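Local coordinates for carbon dioxide concentrating mechanism protein CcmK (Synechococcus elongatus, PDB 4OX6), which probably forms hexameric building blocks of the carboxysome shell, the protein coat that encloses the carbon-fixing enzymes of the cyanobacterium, at residues G63-V68 with W90-R95; Q18-L23 with F104-G109; A33-M38 with F57-R62. All blocks are in the same frame, centred on the assembly; numbering follows the deposited sequence.

Interaction 1: G63-V68 with W90-R95; sequences GDVSEV and WVIIPR
Val65 and Ile92 meet methyl to methyl, with Val65 CG2 3.8 Å from Ile92 CG2. The two side chains stand at about a right angle to each other. Val65 sits in the first turn of helix 65-81, and Ile92 lies near the end of strand 86-93. The same Val65 methyl also serves Pro94. Val65 CG2 lies 4.0 Å from Pro94 CB and just as near to Pro94 CG, so it lies over one face of the pyrrolidine ring. CG2 of Val65 can serve both partners because it is held anti to the backbone N, while CG1 (chi1 72°) sits between the backbone N and the carbonyl carbon.

Val68, one turn further on, meets Ile92 differently. The two side chains run past each other in opposite directions. Val68 CG1 is 4.0 Å from Ile92 CG1 and equally close to Ile92 CG2. Ile92 therefore offers its CG2 methyl to both valines and its CG1 to Val68 alone.

The contact is apolar at its centre and wet at its margin. A water accepts a weak bond from Val65 N (3.3 Å) and donates to Pro94 O (2.9 Å). It ties the start of the helix to the turn after the strand. Within the helix, Val68 N bonds to Asp64 O; Asp64 occupies the N-cap position, but its side chain makes no capping bond. Ala19 of strand 19-26 touches both valines, and Lys69 and Met72 of the same helix also pack on Ile92. Arg95 O accepts a hydrogen bond from Lys40 of a second subunit, so the chain beyond Pro94 reaches the subunit interface. The arrangement is the packing of a helix on strand 86-93, at the edge of this chain's own antiparallel sheet, in the alpha/beta BMC fold of shell proteins.

Interaction 2: Q18-L23 with F104-G109; sequences QAIGSL and FPIGFG
Ile106 meets Ile20 of strand 19-26 in the apolar part of this contact. The loop begins at Phe104, which has just left helix 98-103 and whose ring stacks on Tyr49 of a second subunit. It then passes through an inverse gamma turn centred on Pro105, closed by a weak bond from Ile106 N to Phe104 O.

At Ile106 the side chain turns to the strand. Ile20 CD1 lies 4.0 Å from Ile106 CB and 4.1 Å from Ile106 CG2. The two side chains cross at about a right angle, so the end of Ile20 abuts the branch point of Ile106. Ile20 gets there by holding CG1 anti to its backbone N (chi1 168°). The carbonyl of Ile106 faces Arg62, whose NH1 binds it.

Past Gly107 comes Phe108. Its ring is reached by the amide of Gln18 at an edge. Gln18 OE1 lies near the ring plane, 3.2 Å from Phe108 CZ and 3.9 Å from Phe108 CE2. The oxygen thus faces the rim of the ring, where the C-H groups carry slight positive charge, and not its pi face. The planes of amide and ring are 41° apart. A bend at chi2 (-135°) turns the Gln18 amide to the ring. Arg116 adds a cation-pi contact to Phe108, and Arg62 also bonds to the carbonyls of Gln18 and Ala19. Here the tail that follows the last helix of the BMC fold is laid back across the sheet, on 19-26, one of its two inner strands.

Interaction 3: A33-M38 with F57-R62; sequences AAADAM and FAVNIR
Ala35 touches Val59 through its methyl, CB lying 4.1 Å from Val59 CG2. The small side chain is consistent with the short spacing here: the CA atoms of Ala35 and Val59 are 6.6 Å apart. Val59 holds CG2 anti to its backbone N (chi1 59° for CG1), which sends one methyl to Ala35 and leaves the other for Met38.

Asp36 looks the other way, to a third subunit, where its OD1 accepts a bond from the backbone N of His97. Its OD2 forms a salt bridge with Lys40 of the same chain. The helix packs on the sheet and also takes part in the subunit interface; Phe104 of the third subunit packs on both Ala35 and Val59. This is in keeping with BMC-domain shell proteins, where helices pack on an antiparallel sheet. The axes of the two short segments run nearly parallel, 14° apart, with 9.2 Å between them at closest approach.

Met38 is the long reach of the contact. It meets Val59 tip to tip, with SD 3.8 Å from Val59 CG1. The chain then bends at chi3 (110°), and the methyl swings to Ile61. Met38 CE lies 3.8 Å from Ile61 CD1 and 4.1 Å from Ile61 CG2, set obliquely to that side chain. Ala71 of helix 65-81 touches both Met38 and Ile61.

All three contacts hang on one antiparallel sheet, in which strand 19-26 lies between strands 56-63 and 86-93. Interactions 1 and 2 have centres 9 Å apart and share backbone bonds: Ile93 N to Ile20 O and Val91 N to Ser22 O, both 2.9 Å. Interaction 2 joins interaction 3 through Gly21 O and Ile61 N at 2.8 Å, and Ser22 OG also bonds to Asn60 OD1. Interactions 1 and 3 lie 12 Å apart between centres. They meet where Val68 CG1 comes 4.1 Å from Ile61 CD1. Along the chain, interaction 3 closes before interaction 1 opens, and both are nested inside the loop closed by interaction 2. Each contact also touches the second subunit.

Interaction 1: G63-V68 with W90-R95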
loop_
_atom_site.group_PDB
_atom_site.type_symbol
_atom_site.label_atom_id
_atom_site.label_comp_id
_atom_site.label_asym_id
_atom_site.label_seq_id
_atom_site.Cartn_x
_atom_site.Cartn_y
_atom_site.Cartn_z
ATOM N N GLY A 63 4.051 -26.199 13.406
ATOM C CA GLY A 63 4.625 -27.476 13.794
ATOM C C GLY A 63 4.474 -27.655 15.286
ATOM O O GLY A 63 3.864 -26.782 15.948
ATOM N N ASP A 64 4.962 -28.759 15.820
ATOM C CA ASP A 64 5.003 -28.893 17.263
ATOM C C ASP A 64 5.843 -27.773 17.846
ATOM O O ASP A 64 6.818 -27.323 17.225
ATOM C CB ASP A 64 5.595 -30.220 17.682
ATOM C CG ASP A 64 4.702 -31.369 17.371
ATOM O OD1 ASP A 64 3.523 -31.160 17.004
ATOM O OD2 ASP A 64 5.242 -32.505 17.527
ATOM N N VAL A 65 5.530 -27.291 19.065
ATOM C CA VAL A 65 6.212 -26.107 19.552
ATOM C C VAL A 65 7.745 -26.293 19.623
ATOM O O VAL A 65 8.492 -25.331 19.351
ATOM C CB VAL A 65 5.639 -25.558 20.880
ATOM C CG1 VAL A 65 5.957 -26.400 22.008
ATOM C CG2 VAL A 65 6.111 -24.107 21.101
ATOM N N SER A 66 8.229 -27.481 20.015
ATOM C CA SER A 66 9.691 -27.651 20.161
ATOM C C SER A 66 10.384 -27.488 18.791
ATOM O O SER A 66 11.478 -26.964 18.707
ATOM C CB SER A 66 10.085 -28.981 20.748
ATOM O OG SER A 66 9.307 -29.944 20.132
ATOM N N GLU A 67 9.725 -27.964 17.751
ATOM C CA GLU A 67 10.229 -27.865 16.374
ATOM C C GLU A 67 10.155 -26.421 15.878
ATOM O O GLU A 67 11.090 -25.919 15.230
ATOM C CB GLU A 67 9.521 -28.816 15.440
ATOM C CG GLU A 67 9.641 -30.274 15.812
ATOM C CD GLU A 67 11.035 -30.807 15.658
ATOM O OE1 GLU A 67 11.631 -30.673 14.532
ATOM O OE2 GLU A 67 11.597 -31.306 16.676
ATOM N N VAL A 68 9.054 -25.733 16.161
ATOM C CA VAL A 68 8.944 -24.300 15.806
ATOM C C VAL A 68 9.984 -23.493 16.523
ATOM O O VAL A 68 10.574 -22.563 15.874
ATOM C CB VAL A 68 7.553 -23.773 16.121
ATOM C CG1 VAL A 68 7.465 -22.278 16.019
ATOM C CG2 VAL A 68 6.545 -24.427 15.169
ATOM N N TRP A 90 9.182 -11.186 16.087
ATOM C CA TRP A 90 8.831 -12.600 15.937
ATOM C C TRP A 90 7.984 -13.035 17.125
ATOM O O TRP A 90 7.998 -12.391 18.191
ATOM C CB TRP A 90 10.066 -13.513 15.756
ATOM C CG TRP A 90 11.017 -13.470 16.930
ATOM C CD1 TRP A 90 12.063 -12.602 17.111
ATOM C CD2 TRP A 90 10.985 -14.296 18.020
ATOM N NE1 TRP A 90 12.675 -12.867 18.301
ATOM C CE2 TRP A 90 12.047 -13.918 18.881
ATOM C CE3 TRP A 90 10.168 -15.334 18.374
ATOM C CZ2 TRP A 90 12.300 -14.597 20.110
ATOM C CZ3 TRP A 90 10.387 -16.009 19.608
ATOM C CH2 TRP A 90 11.476 -15.626 20.454
ATOM N N VAL A 91 7.259 -14.134 16.951
ATOM C CA VAL A 91 6.505 -14.709 18.060
ATOM C C VAL A 91 6.367 -16.196 17.842
ATOM O O VAL A 91 6.359 -16.696 16.718
ATOM C CB VAL A 91 5.097 -14.054 18.181
ATOM C CG1 VAL A 91 4.160 -14.551 17.188
ATOM C CG2 VAL A 91 4.485 -14.183 19.598
ATOM N N ILE A 92 6.210 -16.906 18.950
ATOM C CA ILE A 92 5.792 -18.296 18.943
ATOM C C ILE A 92 4.564 -18.459 19.851
ATOM O O ILE A 92 4.637 -18.065 21.050
ATOM C CB ILE A 92 6.913 -19.246 19.455
ATOM C CG1 ILE A 92 8.055 -19.227 18.464
ATOM C CG2 ILE A 92 6.403 -20.670 19.530
ATOM C CD1 ILE A 92 9.303 -19.859 19.003
ATOM N N ILE A 93 3.487 -19.015 19.317
ATOM C CA ILE A 93 2.258 -19.301 20.108
ATOM C C ILE A 93 2.047 -20.798 20.100
ATOM O O ILE A 93 1.799 -21.387 19.069
ATOM C CB ILE A 93 1.025 -18.654 19.493
ATOM C CG1 ILE A 93 1.230 -17.137 19.362
ATOM C CG2 ILE A 93 -0.203 -18.970 20.305
ATOM C CD1 ILE A 93 0.151 -16.494 18.500
ATOM N N PRO A 94 2.199 -21.468 21.263
ATOM C CA PRO A 94 2.249 -22.927 21.283
ATOM C C PRO A 94 1.021 -23.679 20.811
ATOM O O PRO A 94 1.091 -24.751 20.176
ATOM C CB PRO A 94 2.612 -23.256 22.740
ATOM C CG PRO A 94 3.397 -22.111 23.223
ATOM C CD PRO A 94 2.784 -20.881 22.478
ATOM N N ARG A 95 -0.130 -23.158 21.217
ATOM C CA ARG A 95 -1.406 -23.851 21.016
ATOM C C ARG A 95 -2.488 -22.769 20.626
ATOM O O ARG A 95 -3.340 -22.409 21.472
ATOM C CB ARG A 95 -1.786 -24.625 22.265
ATOM C CG ARG A 95 -0.839 -25.690 22.721
ATOM C CD ARG A 95 -0.982 -27.005 21.960
ATOM N NE ARG A 95 -2.358 -27.490 21.840
ATOM C CZ ARG A 95 -2.893 -28.595 22.375
ATOM N NH1 ARG A 95 -2.238 -29.428 23.207
ATOM N NH2 ARG A 95 -4.179 -28.847 22.091
HETATM O O HOH W 1 2.279 -27.379 19.792
#

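Interaction 2: Q18-L23 with F104-G109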
loop_
_atom_site.group_PDB
_atom_site.type_symbol
_atom_site.label_atom_id
_atom_site.label_comp_id
_atom_site.label_asym_id
_atom_site.label_seq_id
_atom_site.Cartn_x
_atom_site.Cartn_y
_atom_site.Cartn_z
ATOM N N GLN A 18 -1.100 -27.700 16.637
ATOM C CA GLN A 18 0.158 -27.111 16.125
ATOM C C GLN A 18 0.402 -25.653 16.448
ATOM O O GLN A 18 -0.411 -24.727 16.197
ATOM C CB GLN A 18 0.340 -27.391 14.634
ATOM C CG GLN A 18 0.388 -28.880 14.361
ATOM C CD GLN A 18 1.514 -29.235 13.415
ATOM O OE1 GLN A 18 1.716 -28.552 12.411
ATOM N NE2 GLN A 18 2.312 -30.254 13.773
ATOM N N ALA A 19 1.588 -25.437 16.983
ATOM C CA ALA A 19 2.085 -24.084 17.209
ATOM C C ALA A 19 2.171 -23.278 15.951
ATOM O O ALA A 19 2.283 -23.834 14.845
ATOM C CB ALA A 19 3.473 -24.130 17.829
ATOM N N ILE A 20 2.139 -21.956 16.142
ATOM C CA ILE A 20 2.490 -21.007 15.077
ATOM C C ILE A 20 3.719 -20.256 15.454
ATOM O O ILE A 20 3.864 -19.734 16.573
ATOM C CB ILE A 20 1.303 -20.066 14.713
ATOM C CG1 ILE A 20 1.728 -18.848 13.803
ATOM C CG2 ILE A 20 0.707 -19.527 15.876
ATOM C CD1 ILE A 20 1.818 -19.232 12.353
ATOM N N GLY A 21 4.638 -20.130 14.495
ATOM C CA GLY A 21 5.729 -19.179 14.614
ATOM C C GLY A 21 5.588 -18.179 13.473
ATOM O O GLY A 21 5.285 -18.565 12.335
ATOM N N SER A 22 5.812 -16.905 13.808
ATOM C CA SER A 22 5.776 -15.849 12.779
ATOM C C SER A 22 6.968 -14.973 13.005
ATOM O O SER A 22 7.271 -14.564 14.077
ATOM C CB SER A 22 4.493 -15.057 12.916
ATOM O OG SER A 22 4.322 -14.102 11.849
ATOM N N LEU A 23 7.651 -14.694 11.891
ATOM C CA LEU A 23 8.846 -13.880 11.858
ATOM C C LEU A 23 8.755 -12.825 10.789
ATOM O O LEU A 23 8.371 -13.156 9.675
ATOM C CB LEU A 23 10.072 -14.813 11.654
ATOM C CG LEU A 23 11.455 -14.157 11.575
ATOM C CD1 LEU A 23 12.551 -15.201 11.931
ATOM C CD2 LEU A 23 11.819 -13.633 10.200
ATOM N N PHE A 104 -7.022 -15.164 10.669
ATOM C CA PHE A 104 -5.713 -14.792 10.124
ATOM C C PHE A 104 -5.235 -15.879 9.185
ATOM O O PHE A 104 -5.498 -17.060 9.409
ATOM C CB PHE A 104 -4.740 -14.622 11.255
ATOM C CG PHE A 104 -4.994 -13.412 12.119
ATOM C CD1 PHE A 104 -4.484 -12.195 11.812
ATOM C CD2 PHE A 104 -5.744 -13.502 13.251
ATOM C CE1 PHE A 104 -4.715 -11.056 12.610
ATOM C CE2 PHE A 104 -5.980 -12.389 14.063
ATOM C CZ PHE A 104 -5.446 -11.174 13.752
ATOM N N PRO A 105 -4.484 -15.465 8.145
ATOM C CA PRO A 105 -4.059 -16.452 7.160
ATOM C C PRO A 105 -2.868 -17.237 7.657
ATOM O O PRO A 105 -1.745 -17.022 7.098
ATOM C CB PRO A 105 -3.727 -15.547 5.961
ATOM C CG PRO A 105 -3.226 -14.263 6.584
ATOM C CD PRO A 105 -4.124 -14.094 7.773
ATOM N N ILE A 106 -3.090 -18.210 8.541
ATOM C CA ILE A 106 -2.035 -18.985 9.156
ATOM C C ILE A 106 -2.341 -20.481 9.158
ATOM O O ILE A 106 -1.596 -21.256 9.760
ATOM C CB ILE A 106 -1.697 -18.540 10.623
ATOM C CG1 ILE A 106 -2.927 -18.699 11.527
ATOM C CG2 ILE A 106 -1.179 -17.136 10.581
ATOM C CD1 ILE A 106 -2.637 -18.639 13.004
ATOM N N GLY A 107 -3.419 -20.879 8.472
ATOM C CA GLY A 107 -3.782 -22.282 8.340
ATOM C C GLY A 107 -3.008 -23.008 7.266
ATOM O O GLY A 107 -2.319 -22.396 6.482
ATOM N N PHE A 108 -3.194 -24.323 7.205
ATOM C CA PHE A 108 -2.616 -25.175 6.183
ATOM C C PHE A 108 -3.457 -25.169 4.895
ATOM O O PHE A 108 -4.591 -25.653 4.900
ATOM C CB PHE A 108 -2.528 -26.623 6.700
ATOM C CG PHE A 108 -1.554 -26.825 7.804
ATOM C CD1 PHE A 108 -0.256 -27.161 7.565
ATOM C CD2 PHE A 108 -1.978 -26.752 9.117
ATOM C CE1 PHE A 108 0.623 -27.402 8.606
ATOM C CE2 PHE A 108 -1.098 -26.969 10.141
ATOM C CZ PHE A 108 0.214 -27.294 9.862
ATOM N N GLY A 109 -2.918 -24.645 3.808
ATOM C CA GLY A 109 -3.621 -24.627 2.535
ATOM C C GLY A 109 -3.288 -25.853 1.687
ATOM O O GLY A 109 -2.363 -26.598 1.984
#

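Interaction 3: A33-M38 with F57-R62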
loop_
_atom_site.group_PDB
_atom_site.type_symbol
_atom_site.label_atom_id
_atom_site.label_comp_id
_atom_site.label_asym_id
_atom_site.label_seq_id
_atom_site.Cartn_x
_atom_site.Cartn_y
_atom_site.Cartn_z
ATOM N N ALA A 33 15.379 -15.938 3.094
ATOM C CA ALA A 33 16.471 -16.536 3.893
ATOM C C ALA A 33 15.898 -17.144 5.140
ATOM O O ALA A 33 16.244 -18.283 5.500
ATOM C CB ALA A 33 17.497 -15.488 4.254
ATOM N N ALA A 34 15.085 -16.396 5.865
ATOM C CA ALA A 34 14.482 -16.932 7.081
ATOM C C ALA A 34 13.650 -18.166 6.816
ATOM O O ALA A 34 13.758 -19.166 7.572
ATOM C CB ALA A 34 13.623 -15.890 7.746
ATOM N N ALA A 35 12.787 -18.124 5.816
ATOM C CA ALA A 35 11.868 -19.223 5.531
ATOM C C ALA A 35 12.645 -20.462 5.222
ATOM O O ALA A 35 12.352 -21.550 5.742
ATOM C CB ALA A 35 11.005 -18.860 4.365
ATOM N N ASP A 36 13.661 -20.367 4.384
ATOM C CA ASP A 36 14.445 -21.528 4.010
ATOM C C ASP A 36 15.184 -22.102 5.201
ATOM O O ASP A 36 15.241 -23.350 5.371
ATOM C CB ASP A 36 15.418 -21.234 2.863
ATOM C CG ASP A 36 16.026 -22.490 2.265
ATOM O OD1 ASP A 36 15.247 -23.294 1.673
ATOM O OD2 ASP A 36 17.274 -22.652 2.359
ATOM N N ALA A 37 15.778 -21.259 6.043
ATOM C CA ALA A 37 16.495 -21.729 7.212
ATOM C C ALA A 37 15.547 -22.411 8.165
ATOM O O ALA A 37 15.883 -23.408 8.808
ATOM C CB ALA A 37 17.221 -20.617 7.895
ATOM N N MET A 38 14.344 -21.894 8.329
ATOM C CA MET A 38 13.359 -22.441 9.256
ATOM C C MET A 38 12.980 -23.866 8.855
ATOM O O MET A 38 12.980 -24.791 9.690
ATOM C CB MET A 38 12.114 -21.560 9.306
ATOM C CG MET A 38 12.372 -20.226 10.021
ATOM S SD MET A 38 11.186 -18.915 9.606
ATOM C CE MET A 38 10.288 -18.758 11.110
ATOM N N PHE A 57 7.878 -7.988 5.599
ATOM C CA PHE A 57 7.215 -9.249 5.249
ATOM C C PHE A 57 7.278 -10.191 6.436
ATOM O O PHE A 57 8.324 -10.279 7.108
ATOM C CB PHE A 57 7.990 -9.934 4.103
ATOM C CG PHE A 57 7.931 -9.179 2.800
ATOM C CD1 PHE A 57 8.849 -8.208 2.494
ATOM C CD2 PHE A 57 6.939 -9.480 1.882
ATOM C CE1 PHE A 57 8.759 -7.478 1.323
ATOM C CE2 PHE A 57 6.845 -8.779 0.678
ATOM C CZ PHE A 57 7.745 -7.784 0.413
ATOM N N ALA A 58 6.192 -10.927 6.694
ATOM C CA ALA A 58 6.213 -11.944 7.738
ATOM C C ALA A 58 6.030 -13.305 7.121
ATOM O O ALA A 58 5.263 -13.485 6.170
ATOM C CB ALA A 58 5.125 -11.680 8.766
ATOM N N VAL A 59 6.727 -14.303 7.659
ATOM C CA VAL A 59 6.538 -15.710 7.258
ATOM C C VAL A 59 5.935 -16.453 8.447
ATOM O O VAL A 59 6.336 -16.234 9.590
ATOM C CB VAL A 59 7.857 -16.377 6.803
ATOM C CG1 VAL A 59 8.960 -16.392 7.846
ATOM C CG2 VAL A 59 7.593 -17.799 6.273
ATOM N N ASN A 60 5.004 -17.337 8.163
ATOM C CA ASN A 60 4.251 -18.097 9.171
ATOM C C ASN A 60 4.517 -19.568 8.990
ATOM O O ASN A 60 4.421 -20.124 7.866
ATOM C CB ASN A 60 2.776 -17.804 8.976
ATOM C CG ASN A 60 2.488 -16.323 9.128
ATOM O OD1 ASN A 60 2.836 -15.732 10.150
ATOM N ND2 ASN A 60 1.881 -15.726 8.113
ATOM N N ILE A 61 4.952 -20.217 10.066
ATOM C CA ILE A 61 5.242 -21.642 10.089
ATOM C C ILE A 61 4.377 -22.341 11.137
ATOM O O ILE A 61 3.972 -21.752 12.171
ATOM C CB ILE A 61 6.730 -21.903 10.321
ATOM C CG1 ILE A 61 7.205 -21.484 11.718
ATOM C CG2 ILE A 61 7.580 -21.269 9.231
ATOM C CD1 ILE A 61 8.595 -22.032 12.062
ATOM N N ARG A 62 4.168 -23.631 10.923
ATOM C CA ARG A 62 3.406 -24.454 11.856
ATOM C C ARG A 62 4.158 -25.732 12.169
ATOM O O ARG A 62 4.794 -26.309 11.296
ATOM C CB ARG A 62 2.042 -24.847 11.306
ATOM C CG ARG A 62 1.148 -23.711 10.859
ATOM C CD ARG A 62 0.719 -22.732 11.984
ATOM N NE ARG A 62 -0.097 -23.320 13.028
ATOM C CZ ARG A 62 -1.399 -23.527 12.948
ATOM N NH1 ARG A 62 -2.101 -23.100 11.941
ATOM N NH2 ARG A 62 -2.035 -24.077 13.973
#